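Local coordinates for protein putative diguanylate cyclase (GGDEF) with PAS/PAC domain (Rhodopseudomonas palustris, PDB 3LIF) that probably makes cyclic di-GMP from two GTP through its GGDEF domain, the present piece being its extracellular PDC-fold sensor domain, at residues L10-S21 against V233-D241. Numbering follows the deposited sequence.
Sequences LAQSETEMRNLS and VVTVARTED
The guanidinium of Arg238 is met by two residues one turn apart on the helix, Ser13 and Glu16. NH1 gives Ser13 OG a weak, strongly bent hydrogen bond of 2.9 Å (N-H...O angle 115°), the hydroxyl lying at the edge of the guanidinium, in its plane. Glu16 OE1 makes a long salt bridge to Arg238 NH2, at 3.5 Å, with the carboxylate turned almost perpendicular (83°) to the guanidinium. Glu16 gets there on an extended chain, whereas Arg238 bends at chi3 to bring its guanidinium up beside the helix. Met17, present as selenomethionine, lies against this head group, SE over one guanidinium face, offset toward the rim, 3.9 Å from Arg238 NH1. Bends at chi2 and chi3 then drop its methyl onto the strand, with CE 3.5 Å from Arg238 CG and close to the backbone at Ala237. Here the long N-terminal helix 5-47 of the PDC fold runs over the probably membrane-proximal of its two five-stranded antiparallel sheets, whose central strand is 232-239. The axes of the two segments approach to 8.3 Å and run roughly antiparallel (151°), Val234, Val236 and Arg238 pointing toward the helix. Farther along, Val236 packs against the helix with both methyls: CG1 meets Leu20 CD2 at 3.8 Å, while CG2 packs against Ser21, 4.0 Å from its CB. Val234 CG2 abuts Ser21 O at 3.8 Å. Ser21 OG gives its proton to Arg18 O within the helix and is also hydrogen-bonded to Arg225, on neighbouring strand 219-226, which bonds Arg18 O as well.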
loop_
_atom_site.group_PDB
_atom_site.type_symbol
_atom_site.label_atom_id
_atom_site.label_comp_id
_atom_site.label_asym_id
_atom_site.label_seq_id
_atom_site.Cartn_x
_atom_site.Cartn_y
_atom_site.Cartn_z
ATOM N N LEU A 10 3.855 15.895 27.410
ATOM C CA LEU A 10 3.396 14.630 26.892
ATOM C C LEU A 10 2.054 14.864 26.188
ATOM O O LEU A 10 1.794 14.330 25.128
ATOM C CB LEU A 10 3.377 13.552 27.974
ATOM C CG LEU A 10 4.761 12.883 28.152
ATOM C CD1 LEU A 10 4.866 11.845 29.319
ATOM C CD2 LEU A 10 5.275 12.203 26.876
ATOM N N ALA A 11 1.247 15.759 26.711
ATOM C CA ALA A 11 -0.041 16.010 26.091
ATOM C C ALA A 11 0.076 16.636 24.729
ATOM O O ALA A 11 -0.756 16.372 23.865
ATOM C CB ALA A 11 -0.909 16.858 26.973
ATOM N N GLN A 12 1.072 17.480 24.519
ATOM C CA GLN A 12 1.206 18.121 23.235
ATOM C C GLN A 12 1.864 17.149 22.309
ATOM O O GLN A 12 1.713 17.198 21.084
ATOM C CB GLN A 12 2.108 19.350 23.311
ATOM C CG GLN A 12 1.907 20.185 24.554
ATOM C CD GLN A 12 2.664 21.523 24.487
ATOM O OE1 GLN A 12 3.926 21.572 24.405
ATOM N NE2 GLN A 12 1.895 22.616 24.522
ATOM N N SER A 13 2.655 16.273 22.873
ATOM C CA SER A 13 3.266 15.335 22.006
ATOM C C SER A 13 2.154 14.377 21.464
ATOM O O SER A 13 2.054 14.165 20.248
ATOM C CB SER A 13 4.373 14.612 22.725
ATOM O OG SER A 13 4.563 13.406 22.038
ATOM N N GLU A 14 1.301 13.858 22.362
ATOM C CA GLU A 14 0.170 13.053 21.952
ATOM C C GLU A 14 -0.619 13.841 20.917
ATOM O O GLU A 14 -0.975 13.333 19.862
ATOM C CB GLU A 14 -0.719 12.656 23.135
ATOM C CG GLU A 14 -1.938 11.848 22.741
ATOM C CD GLU A 14 -2.847 11.452 23.918
ATOM O OE1 GLU A 14 -2.336 11.185 25.034
ATOM O OE2 GLU A 14 -4.088 11.384 23.714
ATOM N N THR A 15 -0.896 15.100 21.173
ATOM C CA THR A 15 -1.566 15.827 20.135
ATOM C C THR A 15 -0.767 15.827 18.815
ATOM O O THR A 15 -1.360 15.781 17.750
ATOM C CB THR A 15 -1.975 17.250 20.605
ATOM O OG1 THR A 15 -2.975 17.103 21.592
ATOM C CG2 THR A 15 -2.614 18.065 19.491
ATOM N N GLU A 16 0.554 15.908 18.830
ATOM C CA GLU A 16 1.188 16.073 17.523
ATOM C C GLU A 16 1.137 14.756 16.799
ATOM O O GLU A 16 0.985 14.732 15.579
ATOM C CB GLU A 16 2.640 16.515 17.589
ATOM C CG GLU A 16 2.891 17.821 18.284
ATOM C CD GLU A 16 4.355 17.917 18.741
ATOM O OE1 GLU A 16 5.096 16.875 18.673
ATOM O OE2 GLU A 16 4.756 19.021 19.168
HETATM N N MSE A 17 1.304 13.680 17.568
HETATM C CA MSE A 17 1.264 12.339 17.060
HETATM C C MSE A 17 -0.115 12.109 16.481
HETATM O O MSE A 17 -0.216 11.681 15.339
HETATM C CB MSE A 17 1.534 11.317 18.143
HETATM C CG MSE A 17 2.854 11.477 18.859
HETATM SE SE MSE A 17 4.265 10.990 17.684
HETATM C CE MSE A 17 4.522 9.226 18.539
ATOM N N ARG A 18 -1.178 12.418 17.219
ATOM C CA ARG A 18 -2.504 12.155 16.668
ATOM C C ARG A 18 -2.692 12.923 15.358
ATOM O O ARG A 18 -3.246 12.370 14.407
ATOM C CB ARG A 18 -3.663 12.326 17.689
ATOM C CG ARG A 18 -3.534 11.315 18.802
ATOM C CD ARG A 18 -4.372 11.553 20.090
ATOM N NE ARG A 18 -5.519 10.662 20.043
ATOM C CZ ARG A 18 -5.842 9.730 20.925
ATOM N NH1 ARG A 18 -5.156 9.547 22.050
ATOM N NH2 ARG A 18 -6.913 8.989 20.677
ATOM N N ASN A 19 -2.188 14.152 15.247
ATOM C CA ASN A 19 -2.395 14.865 13.971
ATOM C C ASN A 19 -1.555 14.240 12.934
ATOM O O ASN A 19 -1.972 14.102 11.825
ATOM C CB ASN A 19 -2.113 16.380 14.014
ATOM C CG ASN A 19 -2.886 17.088 15.141
ATOM O OD1 ASN A 19 -2.493 18.187 15.577
ATOM N ND2 ASN A 19 -3.961 16.443 15.660
ATOM N N LEU A 20 -0.351 13.857 13.301
ATOM C CA LEU A 20 0.558 13.321 12.316
ATOM C C LEU A 20 -0.031 12.028 11.623
ATOM O O LEU A 20 -0.038 11.891 10.387
ATOM C CB LEU A 20 1.896 13.083 12.987
ATOM C CG LEU A 20 2.890 12.564 11.989
ATOM C CD1 LEU A 20 2.734 13.315 10.676
ATOM C CD2 LEU A 20 4.303 12.647 12.574
ATOM N N SER A 21 -0.551 11.128 12.452
ATOM C CA SER A 21 -1.298 9.985 12.004
ATOM C C SER A 21 -2.418 10.420 11.026
ATOM O O SER A 21 -2.634 9.800 9.968
ATOM C CB SER A 21 -1.861 9.208 13.204
ATOM O OG SER A 21 -3.184 9.611 13.512
ATOM N N VAL A 233 -3.788 0.715 7.531
ATOM C CA VAL A 233 -3.671 1.444 8.783
ATOM C C VAL A 233 -2.327 2.152 8.749
ATOM O O VAL A 233 -1.390 1.647 8.157
ATOM C CB VAL A 233 -3.635 0.464 9.947
ATOM C CG1 VAL A 233 -3.704 1.200 11.293
ATOM C CG2 VAL A 233 -4.787 -0.485 9.811
ATOM N N VAL A 234 -2.200 3.313 9.365
ATOM C CA VAL A 234 -0.857 3.895 9.446
ATOM C C VAL A 234 -0.521 3.951 10.898
ATOM O O VAL A 234 -1.438 4.099 11.731
ATOM C CB VAL A 234 -0.816 5.322 8.925
ATOM C CG1 VAL A 234 -0.914 5.329 7.417
ATOM C CG2 VAL A 234 -1.974 6.132 9.542
ATOM N N THR A 235 0.763 3.837 11.231
ATOM C CA THR A 235 1.163 4.046 12.626
ATOM C C THR A 235 2.364 4.979 12.684
ATOM O O THR A 235 3.184 4.903 11.792
ATOM C CB THR A 235 1.559 2.732 13.277
ATOM O OG1 THR A 235 2.764 2.235 12.665
ATOM C CG2 THR A 235 0.429 1.676 13.160
ATOM N N VAL A 236 2.451 5.859 13.701
ATOM C CA VAL A 236 3.658 6.670 13.997
ATOM C C VAL A 236 4.052 6.382 15.409
ATOM O O VAL A 236 3.206 6.426 16.293
ATOM C CB VAL A 236 3.391 8.179 14.159
ATOM C CG1 VAL A 236 4.490 8.954 13.526
ATOM C CG2 VAL A 236 2.103 8.612 13.629
ATOM N N ALA A 237 5.342 6.205 15.653
ATOM C CA ALA A 237 5.834 5.960 17.008
ATOM C C ALA A 237 7.108 6.732 17.294
ATOM O O ALA A 237 7.857 7.061 16.377
ATOM C CB ALA A 237 6.078 4.514 17.214
ATOM N N ARG A 238 7.322 7.049 18.570
ATOM C CA ARG A 238 8.605 7.585 19.058
ATOM C C ARG A 238 8.933 7.095 20.456
ATOM O O ARG A 238 8.043 6.915 21.268
ATOM C CB ARG A 238 8.675 9.132 18.977
ATOM C CG ARG A 238 7.739 9.960 19.840
ATOM C CD ARG A 238 8.298 11.422 20.092
ATOM N NE ARG A 238 8.189 12.389 18.964
ATOM C CZ ARG A 238 7.251 13.363 18.851
ATOM N NH1 ARG A 238 6.310 13.557 19.773
ATOM N NH2 ARG A 238 7.223 14.172 17.805
ATOM N N THR A 239 10.212 6.844 20.725
ATOM C CA THR A 239 10.654 6.593 22.092
ATOM C C THR A 239 10.369 7.844 22.860
ATOM O O THR A 239 10.392 8.935 22.314
ATOM C CB THR A 239 12.162 6.232 22.220
ATOM O OG1 THR A 239 12.928 7.110 21.417
ATOM C CG2 THR A 239 12.445 4.847 21.719
ATOM N N GLU A 240 10.055 7.670 24.134
ATOM C CA GLU A 240 9.713 8.796 24.981
ATOM C C GLU A 240 10.901 9.677 25.334
ATOM O O GLU A 240 10.821 10.899 25.180
ATOM C CB GLU A 240 9.128 8.344 26.298
ATOM C CG GLU A 240 9.275 9.470 27.298
ATOM C CD GLU A 240 8.511 9.226 28.569
ATOM O OE1 GLU A 240 7.712 8.247 28.609
ATOM O OE2 GLU A 240 8.708 10.019 29.522
ATOM N N ASP A 241 11.982 9.055 25.825
ATOM C CA ASP A 241 13.138 9.806 26.372
ATOM C C ASP A 241 13.388 9.585 27.920
ATOM O O ASP A 241 12.494 9.829 28.753
ATOM C CB ASP A 241 12.994 11.325 26.066
ATOM C CG ASP A 241 13.211 11.677 24.586
ATOM O OD1 ASP A 241 12.983 10.858 23.670
ATOM O OD2 ASP A 241 13.612 12.821 24.337
#